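Local coordinates for protein thioesterase PA1618 (PDB 4QD8) that probably hydrolyses acyl-CoA thioesters as a hotdog-fold thioesterase of the PaaI family, possibly including 1,4-dihydroxy-2-naphthoyl-CoA, at residues Val100-Arg105 / Trp116-Ser121; Leu25-Glu30 / Leu37-Pro42; Glu86-His91 / Ile130-Met135. All coordinates share one frame; numbering follows the deposited sequence.

Contact 1. Residues Val100-Arg105 / Trp116-Ser121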
ATOM      1  N   VAL A 100     -21.971  -6.352  -1.467  1.00 18.25           N
ATOM      2  CA  VAL A 100     -20.711  -6.136  -2.157  1.00 18.10           C
ATOM      3  C   VAL A 100     -20.074  -7.505  -2.396  1.00 15.17           C
ATOM      4  O   VAL A 100     -20.045  -8.353  -1.498  1.00 16.62           O
ATOM      5  CB  VAL A 100     -19.779  -5.179  -1.377  1.00 17.25           C
ATOM      6  CG1 VAL A 100     -19.525  -5.672   0.039  1.00 15.92           C
ATOM      7  CG2 VAL A 100     -18.472  -4.955  -2.137  1.00 17.56           C
ATOM      8  N   THR A 101     -19.604  -7.728  -3.622  1.00 15.16           N
ATOM      9  CA  THR A 101     -19.075  -9.033  -4.031  1.00 16.58           C
ATOM     10  C   THR A 101     -17.579  -8.930  -4.320  1.00 16.87           C
ATOM     11  O   THR A 101     -17.154  -8.047  -5.063  1.00 18.10           O
ATOM     12  CB  THR A 101     -19.806  -9.523  -5.292  1.00 18.77           C
ATOM     13  OG1 THR A 101     -21.201  -9.680  -4.999  1.00 21.55           O
ATOM     14  CG2 THR A 101     -19.252 -10.867  -5.758  1.00 20.55           C
ATOM     15  N   ALA A 102     -16.791  -9.828  -3.727  1.00 17.94           N
ATOM     16  CA  ALA A 102     -15.342  -9.811  -3.903  1.00 16.57           C
ATOM     17  C   ALA A 102     -14.913 -11.061  -4.656  1.00 16.86           C
ATOM     18  O   ALA A 102     -15.409 -12.149  -4.384  1.00 16.79           O
ATOM     19  CB  ALA A 102     -14.646  -9.755  -2.547  1.00 17.45           C
ATOM     20  N   VAL A 103     -13.994 -10.900  -5.604  1.00 15.41           N
ATOM     21  CA  VAL A 103     -13.437 -12.049  -6.331  1.00 16.14           C
ATOM     22  C   VAL A 103     -11.926 -12.051  -6.144  1.00 15.30           C
ATOM     23  O   VAL A 103     -11.273 -11.043  -6.402  1.00 16.05           O
ATOM     24  CB  VAL A 103     -13.768 -11.977  -7.830  1.00 18.99           C
ATOM     25  CG1 VAL A 103     -13.270 -13.225  -8.567  1.00 20.95           C
ATOM     26  CG2 VAL A 103     -15.269 -11.835  -8.036  1.00 22.79           C
ATOM     27  N   ALA A 104     -11.378 -13.173  -5.691  1.00 15.81           N
ATOM     28  CA  ALA A 104      -9.941 -13.284  -5.471  1.00 15.57           C
ATOM     29  C   ALA A 104      -9.284 -14.127  -6.557  1.00 16.37           C
ATOM     30  O   ALA A 104      -9.777 -15.208  -6.901  1.00 15.74           O
ATOM     31  CB  ALA A 104      -9.646 -13.880  -4.097  1.00 16.40           C
ATOM     32  N   ARG A 105      -8.159 -13.631  -7.058  1.00 16.33           N
ATOM     33  CA  ARG A 105      -7.338 -14.339  -8.039  1.00 16.16           C
ATOM     34  C   ARG A 105      -5.879 -14.286  -7.570  1.00 16.45           C
ATOM     35  O   ARG A 105      -5.459 -13.325  -6.950  1.00 15.64           O
ATOM     36  CB  ARG A 105      -7.482 -13.684  -9.413  1.00 18.13           C
ATOM     37  CG  ARG A 105      -8.856 -13.886 -10.029  1.00 21.88           C
ATOM     38  CD  ARG A 105      -9.021 -13.153 -11.349  1.00 26.39           C
ATOM     39  NE  ARG A 105     -10.379 -13.334 -11.869  1.00 27.97           N
ATOM     40  CZ  ARG A 105     -10.782 -14.401 -12.559  1.00 36.99           C
ATOM     41  NH1 ARG A 105      -9.934 -15.393 -12.826  1.00 34.40           N
ATOM     42  NH2 ARG A 105     -12.038 -14.483 -12.986  1.00 39.91           N
ATOM     43  N   TRP A 116      -2.542 -12.007  -3.396  1.00 12.36           N
ATOM     44  CA  TRP A 116      -3.876 -12.137  -3.986  1.00 13.09           C
ATOM     45  C   TRP A 116      -4.375 -10.791  -4.517  1.00 13.47           C
ATOM     46  O   TRP A 116      -4.161  -9.758  -3.872  1.00 14.66           O
ATOM     47  CB  TRP A 116      -4.873 -12.636  -2.928  1.00 14.18           C
ATOM     48  CG  TRP A 116      -4.582 -14.034  -2.468  1.00 13.80           C
ATOM     49  CD1 TRP A 116      -3.922 -14.404  -1.333  1.00 17.15           C
ATOM     50  CD2 TRP A 116      -4.911 -15.240  -3.159  1.00 16.38           C
ATOM     51  NE1 TRP A 116      -3.825 -15.782  -1.276  1.00 17.03           N
ATOM     52  CE2 TRP A 116      -4.427 -16.316  -2.386  1.00 17.92           C
ATOM     53  CE3 TRP A 116      -5.562 -15.519  -4.367  1.00 14.93           C
ATOM     54  CZ2 TRP A 116      -4.579 -17.661  -2.780  1.00 17.25           C
ATOM     55  CZ3 TRP A 116      -5.722 -16.862  -4.754  1.00 18.85           C
ATOM     56  CH2 TRP A 116      -5.226 -17.905  -3.958  1.00 18.66           C
ATOM     57  N   ASP A 117      -5.032 -10.833  -5.672  1.00 14.58           N
ATOM     58  CA  ASP A 117      -5.679  -9.676  -6.289  1.00 15.66           C
ATOM     59  C   ASP A 117      -7.164  -9.803  -5.955  1.00 17.30           C
ATOM     60  O   ASP A 117      -7.783 -10.821  -6.277  1.00 16.37           O
ATOM     61  CB  ASP A 117      -5.457  -9.745  -7.801  1.00 16.18           C
ATOM     62  CG  ASP A 117      -6.252  -8.708  -8.569  1.00 21.67           C
ATOM     63  OD1 ASP A 117      -6.120  -7.504  -8.285  1.00 22.47           O
ATOM     64  OD2 ASP A 117      -6.990  -9.108  -9.486  1.00 29.57           O
ATOM     65  N   ILE A 118      -7.749  -8.812  -5.280  1.00 15.87           N
ATOM     66  CA  ILE A 118      -9.150  -8.946  -4.879  1.00 13.44           C
ATOM     67  C   ILE A 118      -9.964  -7.774  -5.416  1.00 14.86           C
ATOM     68  O   ILE A 118      -9.653  -6.614  -5.135  1.00 17.38           O
ATOM     69  CB  ILE A 118      -9.288  -9.096  -3.353  1.00 13.98           C
ATOM     70  CG1 ILE A 118      -8.512 -10.340  -2.910  1.00 16.00           C
ATOM     71  CG2 ILE A 118     -10.760  -9.265  -2.954  1.00 17.65           C
ATOM     72  CD1 ILE A 118      -7.936 -10.245  -1.535  1.00 19.85           C
ATOM     73  N   ARG A 119     -10.975  -8.087  -6.227  1.00 14.09           N
ATOM     74  CA  ARG A 119     -11.799  -7.051  -6.868  1.00 16.16           C
ATOM     75  C   ARG A 119     -13.215  -7.059  -6.289  1.00 16.49           C
ATOM     76  O   ARG A 119     -13.864  -8.106  -6.255  1.00 16.59           O
ATOM     77  CB  ARG A 119     -11.901  -7.280  -8.387  1.00 17.87           C
ATOM     78  CG  ARG A 119     -10.587  -7.464  -9.147  1.00 22.02           C
ATOM     79  CD  ARG A 119      -9.685  -6.263  -9.029  1.00 22.48           C
ATOM     80  NE  ARG A 119      -8.449  -6.469  -9.785  1.00 25.89           N
ATOM     81  CZ  ARG A 119      -8.266  -6.097 -11.049  1.00 29.48           C
ATOM     82  NH1 ARG A 119      -9.235  -5.475 -11.711  1.00 32.15           N
ATOM     83  NH2 ARG A 119      -7.104  -6.334 -11.643  1.00 28.98           N
ATOM     84  N   LEU A 120     -13.701  -5.889  -5.873  1.00 14.91           N
ATOM     85  CA  LEU A 120     -15.024  -5.777  -5.261  1.00 12.78           C
ATOM     86  C   LEU A 120     -15.931  -4.911  -6.118  1.00 15.21           C
ATOM     87  O   LEU A 120     -15.477  -3.948  -6.756  1.00 16.85           O
ATOM     88  CB  LEU A 120     -14.941  -5.170  -3.854  1.00 13.97           C
ATOM     89  CG  LEU A 120     -14.484  -6.079  -2.712  1.00 19.30           C
ATOM     90  CD1 LEU A 120     -13.015  -6.423  -2.865  1.00 20.93           C
ATOM     91  CD2 LEU A 120     -14.727  -5.419  -1.376  1.00 20.03           C
ATOM     92  N   SER A 121     -17.211  -5.254  -6.108  1.00 16.15           N
ATOM     93  CA  SER A 121     -18.212  -4.464  -6.820  1.00 18.10           C
ATOM     94  C   SER A 121     -19.568  -4.575  -6.129  1.00 18.71           C
ATOM     95  O   SER A 121     -19.884  -5.584  -5.479  1.00 18.36           O
ATOM     96  CB  SER A 121     -18.309  -4.910  -8.283  1.00 20.72           C
ATOM     97  OG  SER A 121     -18.704  -6.263  -8.368  1.00 23.04           O
TER
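Leu120 and Ile118 hold the small methyl of Ala102 between them: its CB lies 3.7 Å from Leu120 CG and 3.9 Å from Ile118 CG2. Two residues on, Ala104 CB sits 3.9 Å from Ile118 CG1. The two alanines are thus the hollows of this face, and the branched side chains of 116-121 are the bumps that fill them. Ile118 serves both, because its CG2 stands anti to the backbone N and its CG1 anti to the carbonyl carbon (chi1 -59°), one branch for each alanine. At one end Val100 CG2 meets Leu120 CD2, the two side chains crossing obliquely; at the other, Trp116 CE3 lies 3.4 Å from Arg105 O. The backbones run antiparallel at 160°, with hydrogen-bonded pairs at Thr101/Ser121, Val103/Arg119 and Arg105/Asp117; Asp117 N to Arg105 O, at 2.8 Å, is nearly straight (171°). On the opposite face Arg119 NE reaches back along its own strand to the syn lone pair of Asp117 OD1, in the guanidinium plane, at 3.0 Å. The alanine face lies against helix 56-72, the central helix of the hotdog fold, through Leu62 and Leu66, while Trp116 NE1 bonds Ser71 OG. Strands 36-42 and 127-139 flank the pair, bonding Ala102 to Ala39 and Ile118 to Ala131.

Contact 2. Residues Leu25-Glu30 / Leu37-Pro42; sequences LGIRFE and LTASMP
Glu30 and Ser40 meet across a beta hairpin, strands 28-32 and 36-42, at one border of the hotdog sheet. Three backbone bonds define the register: Arg28 and Ser40 exchange two, and Glu30 N gives a third to Thr38 O, almost straight at 176°. The side chain of Glu30 can be followed outward. Its CB stands 3.8 Å from Thr38 O; CG, anti to the carbonyl carbon, passes beside Ser40 N; a bend at chi2 (-149°) then brings CD and OE1 over Ser40 CB. At the tip, OE2 lies 3.6 Å from Ser40 CB, while OE1 accepts from Ser40 OG and from Arg28 NH2, both contacts modelled as very short and their exact geometry doubtful. Arg28 completes the cluster by bending at chi3 (71°), which turns its guanidinium edge toward the Glu30 carboxylate. Ser40 OG also bonds Arg99 NH2.

The other face is apolar. Ala39 CB lies over one face of the Phe29 ring, 4.1 Å above its plane and displaced toward the rim, while Leu37 CD2 approaches CE2 of the same ring obliquely. Ile27 CG1 packs 3.9 Å from Met41 SD, the sulfur being carried there by an extended chain. Helix 56-72 covers this face, Leu62 and Ser65 touching Ile27 and Met69 touching Phe29. Before the hairpin, Gly26 ends helix 21-25 in a Schellman motif with positive phi. The turn brings the helix end down on the proline ring, Leu25 O standing 3.2 Å from Pro42 CG and Gly26 O 3.4 Å from Pro42 CD.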
ATOM      1  N   LEU A  25     -20.624 -10.376  10.195  1.00 20.31           N
ATOM      2  CA  LEU A  25     -20.918  -9.437   9.108  1.00 18.82           C
ATOM      3  C   LEU A  25     -21.706 -10.037   7.948  1.00 21.64           C
ATOM      4  O   LEU A  25     -22.013  -9.338   6.992  1.00 21.62           O
ATOM      5  CB  LEU A  25     -19.625  -8.810   8.577  1.00 17.95           C
ATOM      6  CG  LEU A  25     -18.740  -8.100   9.602  1.00 18.71           C
ATOM      7  CD1 LEU A  25     -17.557  -7.467   8.873  1.00 19.20           C
ATOM      8  CD2 LEU A  25     -19.545  -7.053  10.373  1.00 20.17           C
ATOM      9  N   GLY A  26     -22.004 -11.332   8.006  1.00 19.48           N
ATOM     10  CA  GLY A  26     -22.766 -11.961   6.945  1.00 20.82           C
ATOM     11  C   GLY A  26     -21.976 -12.277   5.692  1.00 20.26           C
ATOM     12  O   GLY A  26     -22.545 -12.419   4.612  1.00 19.30           O
ATOM     13  N   ILE A  27     -20.660 -12.413   5.829  1.00 20.35           N
ATOM     14  CA  ILE A  27     -19.844 -12.845   4.699  1.00 19.95           C
ATOM     15  C   ILE A  27     -20.247 -14.249   4.258  1.00 17.86           C
ATOM     16  O   ILE A  27     -20.388 -15.167   5.074  1.00 19.56           O
ATOM     17  CB  ILE A  27     -18.330 -12.765   5.013  1.00 18.17           C
ATOM     18  CG1 ILE A  27     -17.910 -11.307   5.210  1.00 17.15           C
ATOM     19  CG2 ILE A  27     -17.507 -13.409   3.886  1.00 17.45           C
ATOM     20  CD1 ILE A  27     -16.429 -11.118   5.654  1.00 19.47           C
ATOM     21  N   ARG A  28     -20.469 -14.392   2.959  1.00 17.48           N
ATOM     22  CA  ARG A  28     -20.915 -15.653   2.393  1.00 19.75           C
ATOM     23  C   ARG A  28     -20.004 -16.034   1.238  1.00 19.79           C
ATOM     24  O   ARG A  28     -19.918 -15.303   0.251  1.00 19.24           O
ATOM     25  CB  ARG A  28     -22.366 -15.510   1.904  1.00 22.57           C
ATOM     26  CG  ARG A  28     -22.971 -16.784   1.337  1.00 29.62           C
ATOM     27  CD  ARG A  28     -24.391 -16.542   0.828  1.00 33.99           C
ATOM     28  NE  ARG A  28     -24.416 -15.727  -0.389  1.00 37.05           N
ATOM     29  CZ  ARG A  28     -25.406 -14.901  -0.722  1.00 38.35           C
ATOM     30  NH1 ARG A  28     -26.458 -14.766   0.073  1.00 38.97           N
ATOM     31  NH2 ARG A  28     -25.335 -14.196  -1.843  1.00 39.31           N
ATOM     32  N   PHE A  29     -19.311 -17.168   1.365  1.00 18.20           N
ATOM     33  CA  PHE A  29     -18.573 -17.718   0.231  1.00 19.60           C
ATOM     34  C   PHE A  29     -19.580 -18.273  -0.762  1.00 19.84           C
ATOM     35  O   PHE A  29     -20.422 -19.092  -0.386  1.00 21.89           O
ATOM     36  CB  PHE A  29     -17.588 -18.790   0.700  1.00 20.10           C
ATOM     37  CG  PHE A  29     -16.457 -18.221   1.509  1.00 19.45           C
ATOM     38  CD1 PHE A  29     -16.611 -17.982   2.864  1.00 18.13           C
ATOM     39  CD2 PHE A  29     -15.260 -17.874   0.898  1.00 18.30           C
ATOM     40  CE1 PHE A  29     -15.578 -17.416   3.611  1.00 21.61           C
ATOM     41  CE2 PHE A  29     -14.228 -17.316   1.626  1.00 18.77           C
ATOM     42  CZ  PHE A  29     -14.386 -17.082   2.991  1.00 17.99           C
ATOM     43  N   GLU A  30     -19.492 -17.816  -2.012  1.00 21.37           N
ATOM     44  CA  GLU A  30     -20.565 -17.990  -2.990  1.00 23.73           C
ATOM     45  C   GLU A  30     -20.225 -18.899  -4.148  1.00 24.85           C
ATOM     46  O   GLU A  30     -21.091 -19.597  -4.682  1.00 28.54           O
ATOM     47  CB  GLU A  30     -20.901 -16.644  -3.619  1.00 27.14           C
ATOM     48  CG  GLU A  30     -21.047 -15.521  -2.646  1.00 28.34           C
ATOM     49  CD  GLU A  30     -22.044 -14.517  -3.125  1.00 33.85           C
ATOM     50  OE1 GLU A  30     -23.006 -14.251  -2.369  1.00 38.03           O
ATOM     51  OE2 GLU A  30     -21.862 -14.003  -4.255  1.00 34.29           O
ATOM     52  N   LEU A  37     -11.930 -17.467  -6.284  1.00 19.30           N
ATOM     53  CA  LEU A  37     -12.845 -17.752  -5.188  1.00 17.52           C
ATOM     54  C   LEU A  37     -13.643 -16.473  -4.955  1.00 17.94           C
ATOM     55  O   LEU A  37     -13.087 -15.380  -5.031  1.00 16.63           O
ATOM     56  CB  LEU A  37     -12.062 -18.152  -3.938  1.00 17.21           C
ATOM     57  CG  LEU A  37     -12.870 -18.525  -2.690  1.00 19.84           C
ATOM     58  CD1 LEU A  37     -13.815 -19.699  -2.947  1.00 20.86           C
ATOM     59  CD2 LEU A  37     -11.960 -18.802  -1.491  1.00 18.28           C
ATOM     60  N   THR A  38     -14.947 -16.609  -4.709  1.00 20.27           N
ATOM     61  CA  THR A  38     -15.850 -15.449  -4.643  1.00 15.69           C
ATOM     62  C   THR A  38     -16.647 -15.460  -3.336  1.00 19.07           C
ATOM     63  O   THR A  38     -17.141 -16.509  -2.919  1.00 18.97           O
ATOM     64  CB  THR A  38     -16.831 -15.451  -5.847  1.00 19.56           C
ATOM     65  OG1 THR A  38     -16.098 -15.357  -7.080  1.00 20.14           O
ATOM     66  CG2 THR A  38     -17.820 -14.291  -5.756  1.00 19.33           C
ATOM     67  N   ALA A  39     -16.752 -14.296  -2.681  1.00 17.02           N
ATOM     68  CA  ALA A  39     -17.570 -14.141  -1.475  1.00 16.01           C
ATOM     69  C   ALA A  39     -18.264 -12.793  -1.532  1.00 19.72           C
ATOM     70  O   ALA A  39     -17.755 -11.869  -2.150  1.00 18.45           O
ATOM     71  CB  ALA A  39     -16.705 -14.212  -0.212  1.00 17.71           C
ATOM     72  N   SER A  40     -19.413 -12.680  -0.874  1.00 18.88           N
ATOM     73  CA  SER A  40     -20.148 -11.426  -0.835  1.00 17.98           C
ATOM     74  C   SER A  40     -20.514 -11.071   0.595  1.00 18.20           C
ATOM     75  O   SER A  40     -20.399 -11.903   1.499  1.00 18.33           O
ATOM     76  CB  SER A  40     -21.406 -11.509  -1.693  1.00 21.25           C
ATOM     77  OG  SER A  40     -22.355 -12.370  -1.089  1.00 22.11           O
ATOM     78  N   MET A  41     -20.946  -9.833   0.801  1.00 18.08           N
ATOM     79  CA  MET A  41     -21.230  -9.330   2.131  1.00 19.23           C
ATOM     80  C   MET A  41     -22.339  -8.305   2.002  1.00 18.69           C
ATOM     81  O   MET A  41     -22.345  -7.534   1.054  1.00 16.70           O
ATOM     82  CB  MET A  41     -19.981  -8.651   2.689  1.00 16.35           C
ATOM     83  CG  MET A  41     -20.057  -8.221   4.154  1.00 18.83           C
ATOM     84  SD  MET A  41     -18.497  -7.499   4.713  1.00 20.00           S
ATOM     85  CE  MET A  41     -18.362  -6.122   3.584  1.00 18.74           C
ATOM     86  N   PRO A  42     -23.281  -8.293   2.957  1.00 20.25           N
ATOM     87  CA  PRO A  42     -24.337  -7.269   2.910  1.00 21.45           C
ATOM     88  C   PRO A  42     -23.811  -5.867   3.181  1.00 20.09           C
ATOM     89  O   PRO A  42     -22.853  -5.693   3.943  1.00 18.25           O
ATOM     90  CB  PRO A  42     -25.277  -7.684   4.051  1.00 21.70           C
ATOM     91  CG  PRO A  42     -24.400  -8.484   4.987  1.00 22.82           C
ATOM     92  CD  PRO A  42     -23.481  -9.241   4.066  1.00 21.97           C
TER

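Contact 3. Residues Glu86-His91 / Ile130-Met135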
ATOM      1  N   GLU A  86       0.511  -8.102   4.761  1.00 14.07           N
ATOM      2  CA  GLU A  86       0.313  -6.724   4.313  1.00 16.77           C
ATOM      3  C   GLU A  86      -0.965  -6.656   3.515  1.00 14.20           C
ATOM      4  O   GLU A  86      -1.283  -7.566   2.760  1.00 14.72           O
ATOM      5  CB  GLU A  86       1.492  -6.271   3.440  1.00 17.75           C
ATOM      6  CG  GLU A  86       1.789  -4.759   3.524  1.00 18.44           C
ATOM      7  CD  GLU A  86       0.962  -3.930   2.578  1.00 21.91           C
ATOM      8  OE1 GLU A  86       0.329  -4.499   1.662  1.00 22.81           O
ATOM      9  OE2 GLU A  86       0.963  -2.687   2.749  1.00 21.43           O
ATOM     10  N   VAL A  87      -1.718  -5.577   3.669  1.00 14.24           N
ATOM     11  CA  VAL A  87      -2.921  -5.426   2.864  1.00 14.31           C
ATOM     12  C   VAL A  87      -3.029  -3.977   2.435  1.00 14.61           C
ATOM     13  O   VAL A  87      -2.608  -3.077   3.152  1.00 14.91           O
ATOM     14  CB  VAL A  87      -4.200  -5.879   3.633  1.00 15.88           C
ATOM     15  CG1 VAL A  87      -4.504  -4.968   4.837  1.00 15.49           C
ATOM     16  CG2 VAL A  87      -5.393  -5.969   2.677  1.00 14.07           C
ATOM     17  N   ASN A  88      -3.584  -3.758   1.257  1.00 13.61           N
ATOM     18  CA  ASN A  88      -3.826  -2.397   0.794  1.00 15.50           C
ATOM     19  C   ASN A  88      -5.078  -2.396  -0.062  1.00 15.23           C
ATOM     20  O   ASN A  88      -5.480  -3.430  -0.578  1.00 14.60           O
ATOM     21  CB  ASN A  88      -2.622  -1.837   0.032  1.00 14.77           C
ATOM     22  CG  ASN A  88      -2.236  -2.685  -1.177  1.00 16.61           C
ATOM     23  OD1 ASN A  88      -2.945  -2.722  -2.184  1.00 16.68           O
ATOM     24  ND2 ASN A  88      -1.124  -3.404  -1.059  1.00 18.67           N
ATOM     25  N   ALA A  89      -5.723  -1.245  -0.178  1.00 12.42           N
ATOM     26  CA  ALA A  89      -6.942  -1.165  -0.978  1.00 12.94           C
ATOM     27  C   ALA A  89      -7.157   0.251  -1.480  1.00 16.76           C
ATOM     28  O   ALA A  89      -6.858   1.214  -0.777  1.00 16.41           O
ATOM     29  CB  ALA A  89      -8.147  -1.609  -0.148  1.00 14.69           C
ATOM     30  N   ASN A  90      -7.653   0.361  -2.704  1.00 11.52           N
ATOM     31  CA  ASN A  90      -8.246   1.632  -3.156  1.00 13.79           C
ATOM     32  C   ASN A  90      -9.760   1.552  -3.066  1.00 14.13           C
ATOM     33  O   ASN A  90     -10.369   0.620  -3.585  1.00 15.03           O
ATOM     34  CB  ASN A  90      -7.838   1.948  -4.597  1.00 16.00           C
ATOM     35  CG  ASN A  90      -6.550   2.732  -4.678  1.00 19.72           C
ATOM     36  OD1 ASN A  90      -6.555   3.969  -4.809  1.00 20.41           O
ATOM     37  ND2 ASN A  90      -5.435   2.032  -4.598  1.00 16.04           N
ATOM     38  N   HIS A  91     -10.366   2.544  -2.413  1.00 13.96           N
ATOM     39  CA  HIS A  91     -11.806   2.694  -2.365  1.00 15.25           C
ATOM     40  C   HIS A  91     -12.246   3.537  -3.567  1.00 17.31           C
ATOM     41  O   HIS A  91     -11.920   4.720  -3.669  1.00 18.32           O
ATOM     42  CB  HIS A  91     -12.215   3.336  -1.024  1.00 15.40           C
ATOM     43  CG  HIS A  91     -11.712   2.593   0.176  1.00 15.27           C
ATOM     44  ND1 HIS A  91     -12.004   1.258   0.406  1.00 16.31           N
ATOM     45  CD2 HIS A  91     -10.948   2.991   1.219  1.00 17.39           C
ATOM     46  CE1 HIS A  91     -11.436   0.876   1.531  1.00 16.81           C
ATOM     47  NE2 HIS A  91     -10.784   1.902   2.048  1.00 17.37           N
ATOM     48  N   ILE A 130     -10.596  -2.074  -4.934  1.00 13.74           N
ATOM     49  CA  ILE A 130      -9.626  -3.070  -5.368  1.00 15.85           C
ATOM     50  C   ILE A 130      -8.637  -3.249  -4.235  1.00 14.27           C
ATOM     51  O   ILE A 130      -8.169  -2.268  -3.659  1.00 14.10           O
ATOM     52  CB  ILE A 130      -8.907  -2.700  -6.693  1.00 15.08           C
ATOM     53  CG1 ILE A 130      -7.821  -3.740  -7.010  1.00 17.37           C
ATOM     54  CG2 ILE A 130      -8.301  -1.275  -6.644  1.00 13.94           C
ATOM     55  CD1 ILE A 130      -7.257  -3.591  -8.421  1.00 19.61           C
ATOM     56  N   ALA A 131      -8.329  -4.497  -3.888  1.00 12.45           N
ATOM     57  CA  ALA A 131      -7.425  -4.756  -2.777  1.00 12.83           C
ATOM     58  C   ALA A 131      -6.297  -5.653  -3.235  1.00 14.18           C
ATOM     59  O   ALA A 131      -6.462  -6.435  -4.168  1.00 14.55           O
ATOM     60  CB  ALA A 131      -8.164  -5.398  -1.605  1.00 14.78           C
ATOM     61  N   ARG A 132      -5.148  -5.530  -2.583  1.00 14.84           N
ATOM     62  CA  ARG A 132      -4.096  -6.526  -2.770  1.00 14.72           C
ATOM     63  C   ARG A 132      -3.636  -7.024  -1.413  1.00 12.69           C
ATOM     64  O   ARG A 132      -3.410  -6.249  -0.469  1.00 13.62           O
ATOM     65  CB  ARG A 132      -2.936  -5.991  -3.620  1.00 12.76           C
ATOM     66  CG  ARG A 132      -2.007  -7.121  -4.114  1.00 13.56           C
ATOM     67  CD  ARG A 132      -1.002  -6.646  -5.166  1.00 14.35           C
ATOM     68  NE  ARG A 132       0.021  -5.800  -4.573  1.00 15.69           N
ATOM     69  CZ  ARG A 132       0.063  -4.477  -4.669  1.00 17.98           C
ATOM     70  NH1 ARG A 132      -0.845  -3.824  -5.389  1.00 17.62           N
ATOM     71  NH2 ARG A 132       1.027  -3.811  -4.056  1.00 19.49           N
ATOM     72  N   LEU A 133      -3.549  -8.343  -1.290  1.00 12.10           N
ATOM     73  CA  LEU A 133      -3.259  -8.952   0.000  1.00 13.24           C
ATOM     74  C   LEU A 133      -2.010  -9.817  -0.084  1.00 12.39           C
ATOM     75  O   LEU A 133      -1.887 -10.640  -0.991  1.00 13.44           O
ATOM     76  CB  LEU A 133      -4.432  -9.845   0.417  1.00 14.77           C
ATOM     77  CG  LEU A 133      -4.267 -10.633   1.725  1.00 12.87           C
ATOM     78  CD1 LEU A 133      -4.112  -9.713   2.928  1.00 16.92           C
ATOM     79  CD2 LEU A 133      -5.500 -11.556   1.891  1.00 15.73           C
ATOM     80  N   THR A 134      -1.086  -9.594   0.842  1.00 13.80           N
ATOM     81  CA  THR A 134       0.091 -10.462   1.017  1.00 14.03           C
ATOM     82  C   THR A 134      -0.074 -11.309   2.279  1.00 14.46           C
ATOM     83  O   THR A 134      -0.206 -10.773   3.378  1.00 14.09           O
ATOM     84  CB  THR A 134       1.354  -9.628   1.140  1.00 14.23           C
ATOM     85  OG1 THR A 134       1.439  -8.762   0.004  1.00 17.31           O
ATOM     86  CG2 THR A 134       2.620 -10.525   1.200  1.00 17.25           C
ATOM     87  N   MET A 135      -0.069 -12.633   2.105  1.00 14.12           N
ATOM     88  CA  MET A 135      -0.170 -13.578   3.216  1.00 16.40           C
ATOM     89  C   MET A 135       1.209 -14.136   3.507  1.00 16.88           C
ATOM     90  O   MET A 135       1.999 -14.332   2.594  1.00 17.25           O
ATOM     91  CB  MET A 135      -1.085 -14.747   2.825  1.00 16.94           C
ATOM     92  CG  MET A 135      -2.520 -14.347   2.509  1.00 17.70           C
ATOM     93  SD  MET A 135      -3.388 -13.720   3.957  1.00 18.91           S
ATOM     94  CE  MET A 135      -3.408 -15.176   5.013  1.00 18.92           C
TER
HETATM   95  O   HOH W   1      -0.051  -6.520  -0.192  1.00 18.64           O
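Asn88 and Arg132 face each other in a hydrogen-bonded pair at the middle of two strands that run antiparallel at 174°. The backbone ladder has six bonds, two each at Glu86/Thr134, Asn88/Arg132 and Asn90/Ile130; Thr134 N to Glu86 O measures 2.8 Å at 170°.

Among polar side chains, Asn88 ND2 stands 3.7 Å above one face of the Arg132 guanidinium, toward its rim, with the planes 57° apart. The same ND2 donates to the syn lone pair of Glu86 OE1 at 3.3 Å. Asn88 OD1 accepts from Arg132 NH2 of the second subunit, and reciprocally Arg132 NH2 donates to Asn88 OD1 of that subunit. A water bridges Glu86 OE1 (2.8 Å) and Thr134 OG1 (2.7 Å); the latter also bonds Asn90 of the second subunit.

Apolar contacts occupy the other face. Leu133 CD1 lies 3.9 Å from Val87 CB, and Ala89 CB faces Ala131 CB at 4.1 Å, Ala131 also touching Ala63 of helix 56-72.

Strand 86-91 pairs antiparallel with a strand of the third subunit, so the sheet continues across that interface, while the polar face meets the second and fourth subunits: the continuous-sheet dimer and sheet-to-sheet tetramer of hotdog thioesterases.

The three contacts are strand pairs in one antiparallel sheet, in the order contact 2, contact 1, contact 3. Contact 1 is central: its centre lies about 10 Å from each of the others, and backbone pairs join it to both, Val100 N to Met41 O and Trp116 N to Leu133 O, each at 2.8 Å. Contacts 2 and 3 do not touch; their centres are about 17 Å apart, on opposite sides of the chain's centre. Helix 56-72 packs against all three. Contact 3 also carries the interface where His91 NE2 bonds Glu64 OE1 of the third subunit. The crystal holds phenacyl-CoA; in related hotdog thioesterases the active sites lie at such a dimer interface, so its site is probably near contact 3.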